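Local coordinates for protein phosphoribosylaminoimidazole carboxylase, ATPase subunit (Thermus thermophilus, PDB 3AW8) that is an ATP-grasp ligase that probably catalyses the ATP-dependent carboxylation of 5-aminoimidazole ribonucleotide by bicarbonate to N5-carboxyaminoimidazole ribonucleotide, a step of de novo purine synthesis, at residues 196-201 with 216-221; 220-225 with 247-252. All blocks are in the same frame, centred on the assembly; numbering follows the deposited sequence.

Contacts 1 and 2 lie side by side in the ATP-grasp domain, their centres 8 Å apart, and share the start of helix 220-237. Contact 1 sets the loop leading into that helix, which follows strand 207-213, against strand 193-204, and contact 2 sets the helix's first turns against the end of strand 241-250. They meet where Leu198 CD1 lies 3.5 Å from Leu222 CD2 and where Leu198 N makes a weak hydrogen bond to Gln223 OE1. Arg179 ties them further, through a salt bridge to Glu200 and a hydrogen bond to Gln249. In contact 2 Phe248 touches the adenine of AMP, whereas in contact 1 the Glu200 side chain is about 12 Å from the nucleotide.

Contact 1. Residues 196-201 with 216-221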
loop_
_atom_site.group_PDB
_atom_site.type_symbol
_atom_site.label_atom_id
_atom_site.label_comp_id
_atom_site.label_asym_id
_atom_site.label_seq_id
_atom_site.Cartn_x
_atom_site.Cartn_y
_atom_site.Cartn_z
ATOM N N TYR A 196 -6.997 -16.365 -7.370
ATOM C CA TYR A 196 -5.816 -15.702 -7.920
ATOM C C TYR A 196 -5.166 -16.642 -8.910
ATOM O O TYR A 196 -5.400 -17.844 -8.877
ATOM C CB TYR A 196 -4.790 -15.387 -6.814
ATOM C CG TYR A 196 -5.144 -14.207 -5.954
ATOM C CD1 TYR A 196 -4.777 -12.910 -6.324
ATOM C CD2 TYR A 196 -5.913 -14.373 -4.799
ATOM C CE1 TYR A 196 -5.179 -11.800 -5.561
ATOM C CE2 TYR A 196 -6.320 -13.281 -4.038
ATOM C CZ TYR A 196 -5.957 -12.001 -4.426
ATOM O OH TYR A 196 -6.435 -10.931 -3.715
ATOM N N PRO A 197 -4.337 -16.109 -9.812
ATOM C CA PRO A 197 -3.688 -17.007 -10.766
ATOM C C PRO A 197 -2.866 -18.013 -9.960
ATOM O O PRO A 197 -2.478 -17.725 -8.831
ATOM C CB PRO A 197 -2.794 -16.063 -11.566
ATOM C CG PRO A 197 -3.560 -14.779 -11.539
ATOM C CD PRO A 197 -4.034 -14.701 -10.116
ATOM N N LEU A 198 -2.621 -19.191 -10.518
ATOM C CA LEU A 198 -1.808 -20.171 -9.819
ATOM C C LEU A 198 -0.463 -19.494 -9.668
ATOM O O LEU A 198 -0.166 -18.547 -10.389
ATOM C CB LEU A 198 -1.655 -21.457 -10.644
ATOM C CG LEU A 198 -2.765 -22.512 -10.552
ATOM C CD1 LEU A 198 -2.490 -23.618 -11.552
ATOM C CD2 LEU A 198 -2.831 -23.087 -9.139
ATOM N N VAL A 199 0.352 -19.968 -8.737
ATOM C CA VAL A 199 1.659 -19.376 -8.514
ATOM C C VAL A 199 2.677 -20.499 -8.391
ATOM O O VAL A 199 2.394 -21.530 -7.778
ATOM C CB VAL A 199 1.664 -18.524 -7.207
ATOM C CG1 VAL A 199 3.054 -17.950 -6.947
ATOM C CG2 VAL A 199 0.644 -17.403 -7.315
ATOM N N GLU A 200 3.852 -20.311 -8.988
ATOM C CA GLU A 200 4.896 -21.318 -8.898
ATOM C C GLU A 200 5.819 -20.950 -7.746
ATOM O O GLU A 200 6.399 -19.860 -7.727
ATOM C CB GLU A 200 5.695 -21.396 -10.195
ATOM C CG GLU A 200 6.988 -22.171 -10.040
ATOM C CD GLU A 200 7.705 -22.389 -11.345
ATOM O OE1 GLU A 200 8.917 -22.707 -11.295
ATOM O OE2 GLU A 200 7.057 -22.254 -12.412
ATOM N N ASN A 201 5.962 -21.862 -6.792
ATOM C CA ASN A 201 6.802 -21.601 -5.628
ATOM C C ASN A 201 8.027 -22.499 -5.599
ATOM O O ASN A 201 7.935 -23.690 -5.865
ATOM C CB ASN A 201 5.979 -21.799 -4.352
ATOM C CG ASN A 201 4.600 -21.183 -4.456
ATOM O OD1 ASN A 201 3.586 -21.863 -4.275
ATOM N ND2 ASN A 201 4.554 -19.889 -4.764
ATOM N N PRO A 216 4.238 -19.703 -14.507
ATOM C CA PRO A 216 4.742 -19.758 -15.883
ATOM C C PRO A 216 4.211 -20.950 -16.672
ATOM O O PRO A 216 4.490 -22.099 -16.332
ATOM C CB PRO A 216 6.252 -19.831 -15.691
ATOM C CG PRO A 216 6.459 -19.036 -14.450
ATOM C CD PRO A 216 5.346 -19.533 -13.553
ATOM N N GLY A 217 3.434 -20.667 -17.713
ATOM C CA GLY A 217 2.895 -21.726 -18.552
ATOM C C GLY A 217 1.585 -22.341 -18.106
ATOM O O GLY A 217 0.870 -22.940 -18.913
ATOM N N ALA A 218 1.273 -22.200 -16.824
ATOM C CA ALA A 218 0.046 -22.752 -16.263
ATOM C C ALA A 218 -1.055 -22.924 -17.306
ATOM O O ALA A 218 -1.426 -21.976 -17.997
ATOM C CB ALA A 218 -0.452 -21.859 -15.128
ATOM N N SER A 219 -1.562 -24.147 -17.420
ATOM C CA SER A 219 -2.638 -24.449 -18.357
ATOM C C SER A 219 -3.884 -23.637 -18.012
ATOM O O SER A 219 -4.012 -23.121 -16.905
ATOM C CB SER A 219 -2.977 -25.942 -18.296
ATOM O OG SER A 219 -4.307 -26.177 -18.733
ATOM N N GLU A 220 -4.801 -23.522 -18.960
ATOM C CA GLU A 220 -6.033 -22.787 -18.714
ATOM C C GLU A 220 -6.937 -23.747 -17.937
ATOM O O GLU A 220 -7.735 -23.338 -17.092
ATOM C CB GLU A 220 -6.671 -22.377 -20.047
ATOM C CG GLU A 220 -7.575 -21.150 -19.978
ATOM C CD GLU A 220 -9.005 -21.470 -19.560
ATOM O OE1 GLU A 220 -9.203 -22.057 -18.474
ATOM O OE2 GLU A 220 -9.938 -21.128 -20.322
ATOM N N ALA A 221 -6.791 -25.036 -18.214
ATOM C CA ALA A 221 -7.583 -26.043 -17.525
ATOM C C ALA A 221 -6.977 -26.274 -16.144
ATOM O O ALA A 221 -7.686 -26.593 -15.186
ATOM C CB ALA A 221 -7.598 -27.337 -18.321
#
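Glu200 and Pro216 form one half of this contact, with their side chains crossing at about a right angle. Starting at the backbone, Glu200 CB lies 3.9 Å from Pro216 CD. CG stands anti to the backbone N (chi1 166°), and the extended chain beyond it carries the carboxylate to Pro216 CD. There OE2 comes 3.4 Å from Pro216 CD and 3.9 Å from Pro216 CG, a van der Waals contact of oxygen on ring carbons. The carboxylate's polar partners lie elsewhere: OE2 forms a salt bridge with Arg179 NH2, and OE1 one with Arg202 NE. Since Arg179 NH2 also donates to Pro216 O, one guanidinium nitrogen holds both sides of the contact.

The other half is apolar and looser, Leu198 CD1 meeting Ala218 CB at 4.5 Å. Beyond Ala218 the loop turns into a helix, and Ser219 is its N-cap: Ser219 OG accepts from Ala221 N at 2.8 Å, with an N-H...O angle of 131°, and also from Leu222 N.

The contact thus spans the connection from strand 207-213 to helix 220-237. Strand 193-204 runs antiparallel between strands 179-187 and 207-213 of the large sheet, and Leu198 reaches Leu183 on the first of these as well as Leu222 and Ala226 on the helix.

Contact 2. Residues 220-225 with 247-252; sequences EALQKK and FFQVGE. With AMP (adenosine monophosphate), chain C.
Leu222 and Gln249 meet in a van der Waals contact, their side chains crossing obliquely. Leu222 CD1 is the touching branch: it rests 3.5 Å from Gln249 OE1 and 3.7 Å from Gln249 CD, so a methyl group abuts the amide. Glu252 folds its side chain back toward the helix, its OE1 4.4 Å from Leu222 CG, without a hydrogen bond to the helix segment. One turn along the helix, Lys225 CE lies 3.6 Å from Glu252 O. That contact is made by the aliphatic part of the lysine, whose NZ is hydrogen-bonded to Tyr229 OH.

Hydrogen bonding fixes the amide that Leu222 leans on. Gln249 NE2 donates to Gly251 O at 3.3 Å with an N-H...O angle of 160°; the acceptor lies close to the plane of the amide, while the donor is tilted 29° from the carbonyl plane of Gly251. At the other corner OE1 accepts from Arg179 NE, so both ends of the amide are engaged and its rotation is set. Shortening Gln249 to an alanine would probably leave Arg179 NE and the Gly251 carbonyl without these partners and open a gap beside Leu222 CD1.

The segment 247-252 closes a beta-hairpin, strand 241-250 turning at Gly251, where phi is positive, into antiparallel strand 253-260. Helix 220-237 packs on one face of this ATP-grasp sheet, and the nucleotide lies across the opposite face.

Aromatic contact belongs to that second face. Phe248 has CG anti to its carbonyl carbon (chi1 -77°), and its ring extends from the strand to the adenine at an oblique angle, CZ approaching AMP C5 to 3.5 Å. Phe177 meets the Phe248 ring with nearly parallel planes, while Arg97, Glu180 and Val175 hydrogen-bond the AMP.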
loop_
_atom_site.group_PDB
_atom_site.type_symbol
_atom_site.label_atom_id
_atom_site.label_comp_id
_atom_site.label_asym_id
_atom_site.label_seq_id
_atom_site.Cartn_x
_atom_site.Cartn_y
_atom_site.Cartn_z
ATOM N N GLU A 220 -4.801 -23.522 -18.960
ATOM C CA GLU A 220 -6.033 -22.787 -18.714
ATOM C C GLU A 220 -6.937 -23.747 -17.937
ATOM O O GLU A 220 -7.735 -23.338 -17.092
ATOM C CB GLU A 220 -6.671 -22.377 -20.047
ATOM C CG GLU A 220 -7.575 -21.150 -19.978
ATOM C CD GLU A 220 -9.005 -21.470 -19.560
ATOM O OE1 GLU A 220 -9.203 -22.057 -18.474
ATOM O OE2 GLU A 220 -9.938 -21.128 -20.322
ATOM N N ALA A 221 -6.791 -25.036 -18.214
ATOM C CA ALA A 221 -7.583 -26.043 -17.525
ATOM C C ALA A 221 -6.977 -26.274 -16.144
ATOM O O ALA A 221 -7.686 -26.593 -15.186
ATOM C CB ALA A 221 -7.598 -27.337 -18.321
ATOM N N LEU A 222 -5.659 -26.108 -16.047
ATOM C CA LEU A 222 -4.970 -26.289 -14.776
ATOM C C LEU A 222 -5.576 -25.310 -13.776
ATOM O O LEU A 222 -5.831 -25.667 -12.628
ATOM C CB LEU A 222 -3.469 -26.019 -14.926
ATOM C CG LEU A 222 -2.549 -26.927 -14.099
ATOM C CD1 LEU A 222 -1.100 -26.472 -14.224
ATOM C CD2 LEU A 222 -2.983 -26.902 -12.647
ATOM N N GLN A 223 -5.815 -24.078 -14.223
ATOM C CA GLN A 223 -6.406 -23.050 -13.368
ATOM C C GLN A 223 -7.750 -23.507 -12.818
ATOM O O GLN A 223 -7.954 -23.547 -11.602
ATOM C CB GLN A 223 -6.600 -21.742 -14.143
ATOM C CG GLN A 223 -5.590 -20.658 -13.796
ATOM C CD GLN A 223 -5.692 -20.198 -12.352
ATOM O OE1 GLN A 223 -4.694 -19.846 -11.737
ATOM N NE2 GLN A 223 -6.902 -20.188 -11.812
ATOM N N LYS A 224 -8.666 -23.845 -13.720
ATOM C CA LYS A 224 -9.992 -24.296 -13.324
ATOM C C LYS A 224 -9.903 -25.491 -12.384
ATOM O O LYS A 224 -10.697 -25.625 -11.452
ATOM C CB LYS A 224 -10.806 -24.663 -14.565
ATOM C CG LYS A 224 -11.679 -23.534 -15.106
ATOM C CD LYS A 224 -10.880 -22.271 -15.402
ATOM C CE LYS A 224 -11.792 -21.150 -15.895
ATOM N NZ LYS A 224 -12.895 -20.850 -14.932
ATOM N N LYS A 225 -8.922 -26.351 -12.640
ATOM C CA LYS A 225 -8.701 -27.549 -11.839
ATOM C C LYS A 225 -8.457 -27.132 -10.385
ATOM O O LYS A 225 -9.166 -27.565 -9.468
ATOM C CB LYS A 225 -7.491 -28.318 -12.403
ATOM C CG LYS A 225 -7.392 -29.802 -12.016
ATOM C CD LYS A 225 -6.307 -30.501 -12.856
ATOM C CE LYS A 225 -6.178 -31.999 -12.563
ATOM N NZ LYS A 225 -5.605 -32.318 -11.220
ATOM N N PHE A 247 -0.126 -27.294 -3.981
ATOM C CA PHE A 247 -0.165 -28.578 -4.676
ATOM C C PHE A 247 1.190 -28.929 -5.279
ATOM O O PHE A 247 2.098 -28.098 -5.345
ATOM C CB PHE A 247 -1.189 -28.569 -5.820
ATOM C CG PHE A 247 -2.591 -28.270 -5.392
ATOM C CD1 PHE A 247 -3.025 -26.957 -5.260
ATOM C CD2 PHE A 247 -3.488 -29.301 -5.142
ATOM C CE1 PHE A 247 -4.337 -26.672 -4.887
ATOM C CE2 PHE A 247 -4.803 -29.030 -4.768
ATOM C CZ PHE A 247 -5.229 -27.716 -4.641
ATOM N N PHE A 248 1.315 -30.184 -5.698
ATOM C CA PHE A 248 2.508 -30.669 -6.373
ATOM C C PHE A 248 2.014 -30.826 -7.801
ATOM O O PHE A 248 0.924 -31.361 -8.012
ATOM C CB PHE A 248 2.926 -32.043 -5.857
ATOM C CG PHE A 248 3.602 -32.013 -4.532
ATOM C CD1 PHE A 248 4.733 -31.235 -4.336
ATOM C CD2 PHE A 248 3.128 -32.784 -3.480
ATOM C CE1 PHE A 248 5.386 -31.225 -3.101
ATOM C CE2 PHE A 248 3.774 -32.781 -2.242
ATOM C CZ PHE A 248 4.904 -31.999 -2.056
ATOM N N GLN A 249 2.777 -30.347 -8.779
ATOM C CA GLN A 249 2.352 -30.499 -10.168
ATOM C C GLN A 249 3.165 -31.594 -10.842
ATOM O O GLN A 249 4.377 -31.460 -11.030
ATOM C CB GLN A 249 2.512 -29.197 -10.962
ATOM C CG GLN A 249 1.764 -29.238 -12.297
ATOM C CD GLN A 249 2.111 -28.089 -13.237
ATOM O OE1 GLN A 249 2.130 -26.924 -12.841
ATOM N NE2 GLN A 249 2.371 -28.420 -14.498
ATOM N N VAL A 250 2.494 -32.689 -11.179
ATOM C CA VAL A 250 3.135 -33.807 -11.861
ATOM C C VAL A 250 2.392 -33.925 -13.188
ATOM O O VAL A 250 1.224 -34.331 -13.228
ATOM C CB VAL A 250 2.995 -35.131 -11.063
ATOM C CG1 VAL A 250 3.931 -36.185 -11.639
ATOM C CG2 VAL A 250 3.309 -34.897 -9.599
ATOM N N GLY A 251 3.066 -33.536 -14.265
ATOM C CA GLY A 251 2.448 -33.571 -15.575
ATOM C C GLY A 251 1.356 -32.523 -15.657
ATOM O O GLY A 251 1.632 -31.328 -15.776
ATOM N N GLU A 252 0.111 -32.977 -15.600
ATOM C CA GLU A 252 -1.043 -32.092 -15.648
ATOM C C GLU A 252 -1.936 -32.432 -14.473
ATOM O O GLU A 252 -3.140 -32.157 -14.474
ATOM C CB GLU A 252 -1.810 -32.266 -16.959
ATOM C CG GLU A 252 -1.156 -31.569 -18.139
ATOM C CD GLU A 252 -0.956 -30.078 -17.898
ATOM O OE1 GLU A 252 -1.962 -29.359 -17.688
ATOM O OE2 GLU A 252 0.210 -29.624 -17.917
HETATM P P AMP C . 6.509 -28.909 4.591
HETATM O O1P AMP C . 5.994 -27.517 4.491
HETATM O O2P AMP C . 5.501 -29.914 3.824
HETATM O O3P AMP C . 6.616 -29.330 6.142
HETATM O "O5'" AMP C . 7.988 -29.000 3.922
HETATM C "C5'" AMP C . 7.883 -28.665 2.526
HETATM C "C4'" AMP C . 9.202 -29.014 1.808
HETATM O "O4'" AMP C . 9.447 -30.459 1.813
HETATM C "C3'" AMP C . 9.184 -28.562 0.336
HETATM O "O3'" AMP C . 10.446 -27.986 -0.025
HETATM C "C2'" AMP C . 8.866 -29.833 -0.464
HETATM O "O2'" AMP C . 9.573 -29.850 -1.712
HETATM C "C1'" AMP C . 9.276 -31.002 0.460
HETATM N N9 AMP C . 8.239 -32.064 0.454
HETATM C C8 AMP C . 7.163 -32.166 1.300
HETATM N N7 AMP C . 6.456 -33.221 1.015
HETATM C C5 AMP C . 7.019 -33.869 -0.024
HETATM C C6 AMP C . 6.712 -35.046 -0.759
HETATM N N6 AMP C . 5.600 -35.806 -0.439
HETATM N N1 AMP C . 7.527 -35.410 -1.776
HETATM C C2 AMP C . 8.609 -34.689 -2.102
HETATM N N3 AMP C . 8.932 -33.577 -1.434
HETATM C C4 AMP C . 8.177 -33.135 -0.404
#